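Local coordinates for Serine/threonine-protein kinase PknE (Mycobacterium tuberculosis, PDB 2H34) that transfers phosphate from ATP to serine and threonine residues of proteins, and probably helps the bacterium survive in its host by suppressing macrophage apoptosis, at residues E93-P98 / D170-L175; L131-A136 / E227-S232; Q249-P254 / A267-G272. All blocks are in the same frame, centred on the assembly; numbering follows the deposited sequence.

Contact 1 of 3, residues E93-P98 / D170-L175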
# COMPACT_ATOMS: atom_id res chain seq x y z
N GLU A 93 6.50 -11.79 6.16
CA GLU A 93 5.33 -11.96 5.34
C GLU A 93 5.75 -11.93 3.87
O GLU A 93 6.60 -11.11 3.48
CB GLU A 93 4.33 -10.86 5.66
CG GLU A 93 2.89 -11.28 5.55
CD GLU A 93 2.49 -11.50 4.12
OE1 GLU A 93 2.84 -10.63 3.28
OE2 GLU A 93 1.85 -12.54 3.83
N PRO A 94 5.22 -12.86 3.05
CA PRO A 94 5.61 -12.99 1.65
C PRO A 94 5.07 -11.97 0.66
O PRO A 94 5.47 -12.01 -0.50
CB PRO A 94 5.11 -14.39 1.29
CG PRO A 94 3.94 -14.58 2.11
CD PRO A 94 4.26 -13.91 3.42
N HIS A 95 4.16 -11.09 1.08
CA HIS A 95 3.68 -10.00 0.20
C HIS A 95 4.34 -8.68 0.56
O HIS A 95 3.88 -7.60 0.19
CB HIS A 95 2.16 -9.88 0.26
CG HIS A 95 1.46 -11.15 -0.03
ND1 HIS A 95 1.08 -12.03 0.97
CD2 HIS A 95 1.13 -11.74 -1.20
CE1 HIS A 95 0.54 -13.10 0.42
NE2 HIS A 95 0.56 -12.95 -0.89
N VAL A 96 5.42 -8.80 1.30
CA VAL A 96 6.28 -7.68 1.54
C VAL A 96 7.59 -8.03 0.87
O VAL A 96 8.14 -9.12 1.10
CB VAL A 96 6.42 -7.38 3.05
CG1 VAL A 96 5.08 -7.00 3.64
CG2 VAL A 96 6.97 -8.58 3.78
N VAL A 97 8.05 -7.12 0.02
CA VAL A 97 9.37 -7.19 -0.59
C VAL A 97 10.43 -7.52 0.45
O VAL A 97 10.52 -6.86 1.48
CB VAL A 97 9.74 -5.84 -1.25
CG1 VAL A 97 11.11 -5.92 -1.91
CG2 VAL A 97 8.68 -5.44 -2.28
N PRO A 98 11.21 -8.59 0.20
CA PRO A 98 12.38 -8.97 1.00
C PRO A 98 13.41 -7.87 0.98
O PRO A 98 13.67 -7.30 -0.09
CB PRO A 98 12.93 -10.18 0.26
CG PRO A 98 11.77 -10.72 -0.48
CD PRO A 98 10.97 -9.54 -0.90
N ASP A 170 0.85 -14.18 -11.40
CA ASP A 170 -0.51 -14.72 -11.27
C ASP A 170 -1.28 -13.94 -10.23
O ASP A 170 -1.71 -14.50 -9.22
CB ASP A 170 -0.52 -16.21 -10.93
CG ASP A 170 -0.50 -17.11 -12.17
OD1 ASP A 170 0.42 -16.97 -13.02
OD2 ASP A 170 -1.41 -17.97 -12.29
N ASP A 171 -1.44 -12.64 -10.48
CA ASP A 171 -2.13 -11.76 -9.55
C ASP A 171 -1.45 -11.76 -8.19
O ASP A 171 -2.10 -11.59 -7.17
CB ASP A 171 -3.59 -12.20 -9.37
CG ASP A 171 -4.52 -11.60 -10.40
OD1 ASP A 171 -4.05 -10.91 -11.33
OD2 ASP A 171 -5.74 -11.81 -10.26
N PHE A 172 -0.15 -11.97 -8.16
CA PHE A 172 0.56 -11.94 -6.90
C PHE A 172 0.89 -10.51 -6.57
O PHE A 172 1.55 -9.83 -7.35
CB PHE A 172 1.82 -12.76 -6.98
CG PHE A 172 2.39 -13.07 -5.65
CD1 PHE A 172 2.13 -14.27 -5.04
CD2 PHE A 172 3.17 -12.14 -4.98
CE1 PHE A 172 2.64 -14.56 -3.80
CE2 PHE A 172 3.68 -12.42 -3.74
CZ PHE A 172 3.41 -13.64 -3.15
N ALA A 173 0.45 -10.05 -5.40
CA ALA A 173 0.58 -8.65 -5.07
C ALA A 173 1.49 -8.38 -3.88
O ALA A 173 1.38 -9.05 -2.86
CB ALA A 173 -0.78 -8.04 -4.83
N TYR A 174 2.35 -7.39 -4.02
CA TYR A 174 3.20 -6.92 -2.94
C TYR A 174 2.80 -5.53 -2.51
O TYR A 174 2.46 -4.68 -3.33
CB TYR A 174 4.63 -6.80 -3.41
CG TYR A 174 5.29 -8.09 -3.71
CD1 TYR A 174 5.90 -8.82 -2.71
CD2 TYR A 174 5.34 -8.57 -5.02
CE1 TYR A 174 6.52 -10.02 -3.00
CE2 TYR A 174 5.97 -9.76 -5.31
CZ TYR A 174 6.56 -10.47 -4.30
OH TYR A 174 7.17 -11.65 -4.56
N LEU A 175 2.90 -5.28 -1.21
CA LEU A 175 2.81 -3.93 -0.69
C LEU A 175 4.19 -3.30 -0.77
O LEU A 175 5.13 -3.79 -0.13
CB LEU A 175 2.30 -3.94 0.76
CG LEU A 175 2.28 -2.58 1.46
CD1 LEU A 175 1.06 -1.76 1.03
CD2 LEU A 175 2.33 -2.73 2.97
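Leu175 N donates to His95 O at 2.9 Å. The bond is fairly straight, 158° at the hydrogen, and the donor stands nearly in line with the carbonyl. Tyr174 CA adds a CA-H...O contact to the same His95 O at 3.3 Å, so two successive residues of strand 173-175 meet one carbonyl. The imidazole of His95 lies beside the strand. His95 CD2 is 3.2 Å from Ala173 O, which sits at the ring edge near the plane.

Phe172 meets the same histidine. The two ring planes are tilted by only 23° but slid apart, with centroids 4.8 Å apart and little overlap. Phe172 has CG anti to its backbone N (chi1 -165°), and this carries CZ and CE2 toward the histidine and the loop. Pro94 O lies in the plane of the Phe172 ring, at its CE2 edge. Pro94 O is also 3.4 Å from Tyr174 CE1. Phe172 CE2 itself lies over one face of the Tyr174 ring, near the rim.

Glu93 forms the second shell. Glu93 OE1 accepts from His95 N at 2.6 Å, from above the carboxylate plane. Glu93 OE2 takes the bond from His95 ND1 at 3.0 Å through the syn lone pair. The ND1 bond probably holds the imidazole's rotation and is consistent with a proton on ND1.

Residues 93-98 belong to the alphaC-beta4 loop of the kinase fold, and here it meets the C-lobe. His95, Val96 and Ala173 pack on helix 133-152, at Gln142, Ala146 and Ile143. Val97 touches Met113 of strand 108-114, while Tyr174 bonds through its backbone to Leu166 of strand 165-167.

Contact 2 of 3, residues L131-A136 / E227-S232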
# COMPACT_ATOMS: atom_id res chain seq x y z
N LEU A 131 -12.17 -4.55 -11.61
CA LEU A 131 -11.80 -5.96 -11.56
C LEU A 131 -13.00 -6.84 -11.24
O LEU A 131 -13.85 -6.47 -10.44
CB LEU A 131 -10.75 -6.20 -10.49
CG LEU A 131 -9.46 -5.39 -10.49
CD1 LEU A 131 -8.58 -5.89 -9.36
CD2 LEU A 131 -8.73 -5.48 -11.83
N ALA A 132 -13.05 -8.02 -11.85
CA ALA A 132 -13.93 -9.08 -11.40
C ALA A 132 -13.76 -9.19 -9.88
O ALA A 132 -12.63 -9.19 -9.38
CB ALA A 132 -13.58 -10.39 -12.08
N PRO A 133 -14.87 -9.21 -9.13
CA PRO A 133 -14.80 -9.19 -7.66
C PRO A 133 -13.85 -10.22 -7.02
O PRO A 133 -13.07 -9.86 -6.14
CB PRO A 133 -16.25 -9.39 -7.23
CG PRO A 133 -17.03 -8.81 -8.36
CD PRO A 133 -16.27 -9.20 -9.60
N PRO A 134 -13.91 -11.49 -7.44
CA PRO A 134 -12.96 -12.43 -6.85
C PRO A 134 -11.50 -12.01 -7.01
O PRO A 134 -10.68 -12.24 -6.12
CB PRO A 134 -13.22 -13.72 -7.63
CG PRO A 134 -14.64 -13.60 -8.06
CD PRO A 134 -14.80 -12.16 -8.41
N ARG A 135 -11.17 -11.39 -8.13
CA ARG A 135 -9.84 -10.87 -8.36
C ARG A 135 -9.54 -9.73 -7.39
O ARG A 135 -8.48 -9.69 -6.76
CB ARG A 135 -9.74 -10.41 -9.80
CG ARG A 135 -8.35 -10.23 -10.29
CD ARG A 135 -8.28 -10.58 -11.75
NE ARG A 135 -7.08 -10.05 -12.38
CZ ARG A 135 -7.07 -9.03 -13.24
NH1 ARG A 135 -8.21 -8.43 -13.56
NH2 ARG A 135 -5.93 -8.63 -13.78
N ALA A 136 -10.49 -8.80 -7.26
CA ALA A 136 -10.35 -7.68 -6.34
C ALA A 136 -10.05 -8.21 -4.96
O ALA A 136 -9.10 -7.78 -4.31
CB ALA A 136 -11.60 -6.87 -6.33
N GLU A 227 -12.73 0.80 -4.90
CA GLU A 227 -12.29 1.24 -6.22
C GLU A 227 -12.10 0.09 -7.20
O GLU A 227 -12.46 0.22 -8.38
CB GLU A 227 -11.02 2.07 -6.13
CG GLU A 227 -10.72 2.78 -7.44
CD GLU A 227 -9.63 3.82 -7.34
OE1 GLU A 227 -9.26 4.20 -6.20
OE2 GLU A 227 -9.15 4.26 -8.41
N CYS A 228 -11.54 -1.02 -6.71
CA CYS A 228 -11.33 -2.21 -7.53
C CYS A 228 -12.65 -2.74 -8.07
O CYS A 228 -12.71 -3.29 -9.17
CB CYS A 228 -10.68 -3.32 -6.71
SG CYS A 228 -9.01 -2.97 -6.14
N LEU A 229 -13.69 -2.58 -7.26
CA LEU A 229 -15.00 -3.12 -7.57
C LEU A 229 -15.71 -2.21 -8.56
O LEU A 229 -16.13 -2.64 -9.63
CB LEU A 229 -15.83 -3.30 -6.30
CG LEU A 229 -15.36 -4.41 -5.35
CD1 LEU A 229 -15.94 -4.26 -3.95
CD2 LEU A 229 -15.68 -5.79 -5.93
N THR A 230 -15.83 -0.94 -8.18
CA THR A 230 -16.69 -0.03 -8.91
C THR A 230 -15.98 0.55 -10.11
O THR A 230 -16.59 0.77 -11.15
CB THR A 230 -17.16 1.13 -8.01
OG1 THR A 230 -16.01 1.85 -7.54
CG2 THR A 230 -17.96 0.60 -6.83
N GLY A 231 -14.68 0.80 -9.96
CA GLY A 231 -13.90 1.47 -10.98
C GLY A 231 -13.32 2.78 -10.49
O GLY A 231 -12.34 3.27 -11.04
N SER A 232 -13.91 3.35 -9.44
CA SER A 232 -13.50 4.66 -8.93
C SER A 232 -13.51 4.78 -7.38
O SER A 232 -14.24 4.05 -6.71
CB SER A 232 -14.37 5.76 -9.56
OG SER A 232 -15.72 5.36 -9.59
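Leu131 N donates to Cys228 O at 2.8 Å, with 158° at the hydrogen. This bond lies in the kinase C-lobe. It ties the loop just before helix 133-152 (alphaE) to the last turn of helix 217-230 (alphaF). Leu131 CB lies 3.7 Å from Cys228 O, and Leu131 CD1 meets Cys228 CB more loosely. Leu121 and Met124 of helix 121-128 also pack on Leu131.

Ala132 is the N-cap of helix 133-152. Ala132 O receives the amide N of Ala136 at 3.0 Å in the first turn.

Pro133 comes next and crosses Leu229 at about a right angle. The leucine methyl Leu229 CD2 touches Pro133 CB at 3.9 Å. Leu229 sets its CG anti to the carbonyl carbon (chi1 -69°), and its CD2 touches both Pro133 and Ala136. Leu295 packs against Pro133 as well.

Arg135 turns to partners outside the two segments. Its NH1 bonds to Gln128 OE1 at the end of helix 121-128.

Ala136 points its methyl at helix 217-230. Ala136 CB is 3.7 Å from Cys228 CB and 4.2 Å from Leu229 CD2. The CB atoms of the alanine and the cysteine thus meet directly, in a buried and apolar contact.

Helix 217-230 ends just beyond. Gly231 has a positive phi of 118°, and a side chain there would collide with Thr230 O. An ST turn forms across this exit, with Ser232 N donating to Thr230 OG1 at 3.2 Å.

Contact 3 of 3, residues Q249-P254 / A267-G272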
# COMPACT_ATOMS: atom_id res chain seq x y z
N GLN A 249 -19.98 12.35 4.50
CA GLN A 249 -20.84 11.75 3.46
C GLN A 249 -21.20 10.32 3.84
O GLN A 249 -20.37 9.60 4.40
CB GLN A 249 -20.19 11.80 2.07
N ALA A 250 -22.44 9.93 3.57
CA ALA A 250 -22.85 8.54 3.70
C ALA A 250 -21.92 7.66 2.88
O ALA A 250 -21.66 7.93 1.71
CB ALA A 250 -24.27 8.38 3.22
N ILE A 251 -21.40 6.62 3.53
CA ILE A 251 -20.58 5.59 2.89
C ILE A 251 -21.34 4.99 1.70
O ILE A 251 -22.51 4.66 1.83
CB ILE A 251 -20.21 4.48 3.93
CG1 ILE A 251 -19.40 5.09 5.09
CG2 ILE A 251 -19.43 3.29 3.29
CD1 ILE A 251 -19.42 4.24 6.35
N PRO A 252 -20.68 4.86 0.53
CA PRO A 252 -21.33 4.38 -0.68
C PRO A 252 -21.63 2.88 -0.65
O PRO A 252 -20.93 2.13 0.05
CB PRO A 252 -20.30 4.66 -1.78
CG PRO A 252 -19.23 5.48 -1.14
CD PRO A 252 -19.25 5.14 0.29
N ARG A 253 -22.63 2.47 -1.43
CA ARG A 253 -23.02 1.06 -1.56
C ARG A 253 -22.66 0.49 -2.94
O ARG A 253 -23.43 0.63 -3.89
CB ARG A 253 -24.52 0.89 -1.26
N PRO A 254 -21.48 -0.17 -3.05
CA PRO A 254 -20.86 -0.63 -4.30
C PRO A 254 -21.77 -1.38 -5.27
O PRO A 254 -21.64 -1.23 -6.49
CB PRO A 254 -19.73 -1.56 -3.82
CG PRO A 254 -20.03 -1.83 -2.40
CD PRO A 254 -20.66 -0.58 -1.89
N ALA A 267 -22.21 -4.07 3.06
CA ALA A 267 -21.99 -4.27 4.48
C ALA A 267 -20.50 -4.22 4.78
O ALA A 267 -20.05 -3.44 5.62
CB ALA A 267 -22.61 -5.60 4.94
N VAL A 268 -19.72 -5.02 4.04
CA VAL A 268 -18.27 -4.98 4.20
C VAL A 268 -17.69 -3.56 4.11
O VAL A 268 -16.98 -3.12 5.00
CB VAL A 268 -17.55 -5.93 3.23
CG1 VAL A 268 -16.05 -5.68 3.26
CG2 VAL A 268 -17.84 -7.36 3.61
N ILE A 269 -18.03 -2.85 3.04
CA ILE A 269 -17.53 -1.49 2.87
C ILE A 269 -18.02 -0.57 3.98
O ILE A 269 -17.24 0.22 4.50
CB ILE A 269 -17.83 -0.91 1.46
CG1 ILE A 269 -16.86 -1.52 0.45
CG2 ILE A 269 -17.62 0.59 1.42
CD1 ILE A 269 -17.42 -2.69 -0.28
N ALA A 270 -19.28 -0.73 4.36
CA ALA A 270 -19.87 0.08 5.42
C ALA A 270 -19.08 -0.10 6.71
O ALA A 270 -18.75 0.87 7.38
CB ALA A 270 -21.32 -0.29 5.65
N ARG A 271 -18.77 -1.34 7.03
CA ARG A 271 -18.00 -1.64 8.22
C ARG A 271 -16.56 -1.17 8.08
O ARG A 271 -15.99 -0.62 9.01
CB ARG A 271 -18.06 -3.13 8.54
CG ARG A 271 -17.36 -3.50 9.82
CD ARG A 271 -18.09 -4.60 10.59
NE ARG A 271 -17.57 -4.66 11.95
CZ ARG A 271 -18.11 -4.04 12.99
NH1 ARG A 271 -19.23 -3.34 12.84
NH2 ARG A 271 -17.54 -4.11 14.18
N GLY A 272 -16.00 -1.39 6.89
CA GLY A 272 -14.58 -1.16 6.65
C GLY A 272 -14.21 0.31 6.63
O GLY A 272 -13.08 0.68 6.95
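Ile269 meets Pro254 tip to tip, with Ile269 CD1 3.5 Å from Pro254 CG. This is the buried end of the contact, and both side chains leave the backbone toward the opposite segment. Ile269 works with both of its branches. While CD1 takes the proline ring, the other branch turns to Ile251, and Ile269 CG2 meets Ile251 CG2 at 3.8 Å. Pro252 O lies 3.9 Å from the same Ile269 CG2. Ile251 has CG1 beside the backbone N (chi1 -60°), which puts CG2 anti to that N and lays this methyl on Ile269 and close to Ala270 CA.

The two segments belong to the helical C-lobe of the kinase fold. Residues 249-254 belong to the loop that follows helix 239-248 (alphaG). It runs across helix 264-272 (alphaH), and only apolar and van der Waals contacts join the two segments. Helix 217-230 borders the buried end: Tyr226 and Thr230 touch Pro254, and Thr222 touches Ile269.

Toward the start of the loop the packing thins. Ile251 is partly exposed and reaches the helix backbone, with Ile251 CD1 3.6 Å from Ala270 O. The Ala270 methyl stands farther off from the loop segment. Ala250 is exposed and clear of the helix segment. Arg253 turns its CB away from residues 267-272, and its side chain is not modelled beyond that atom. Gln249 likewise stops at CB, but its backbone O accepts a bond from Lys275 NZ.

How the contacts relate
Contact 1 lies at the lobe junction and nearest the catalytic centre. Its Leu175 side chain is about 8 Å from that of Asp159, the predicted proton acceptor, and about 10 Å from a bound sodium ion. Contacts 2 and 3 lie farther from the lobe junction, away from the ATP site and the catalytic aspartate. Contacts 1 and 2 have centres 19 Å apart but are tied by a salt bridge, Arg135 NE to Asp171 OD2 at 3.1 Å. Contacts 2 and 3, centres 15 Å apart, share packing: Thr230 CG2 to Pro254 CA at 4.0 Å and Leu229 CD1 to Ile269 CD1 at 4.3 Å. Contacts 1 and 3 do not touch; their nearest atoms are about 16 Å apart.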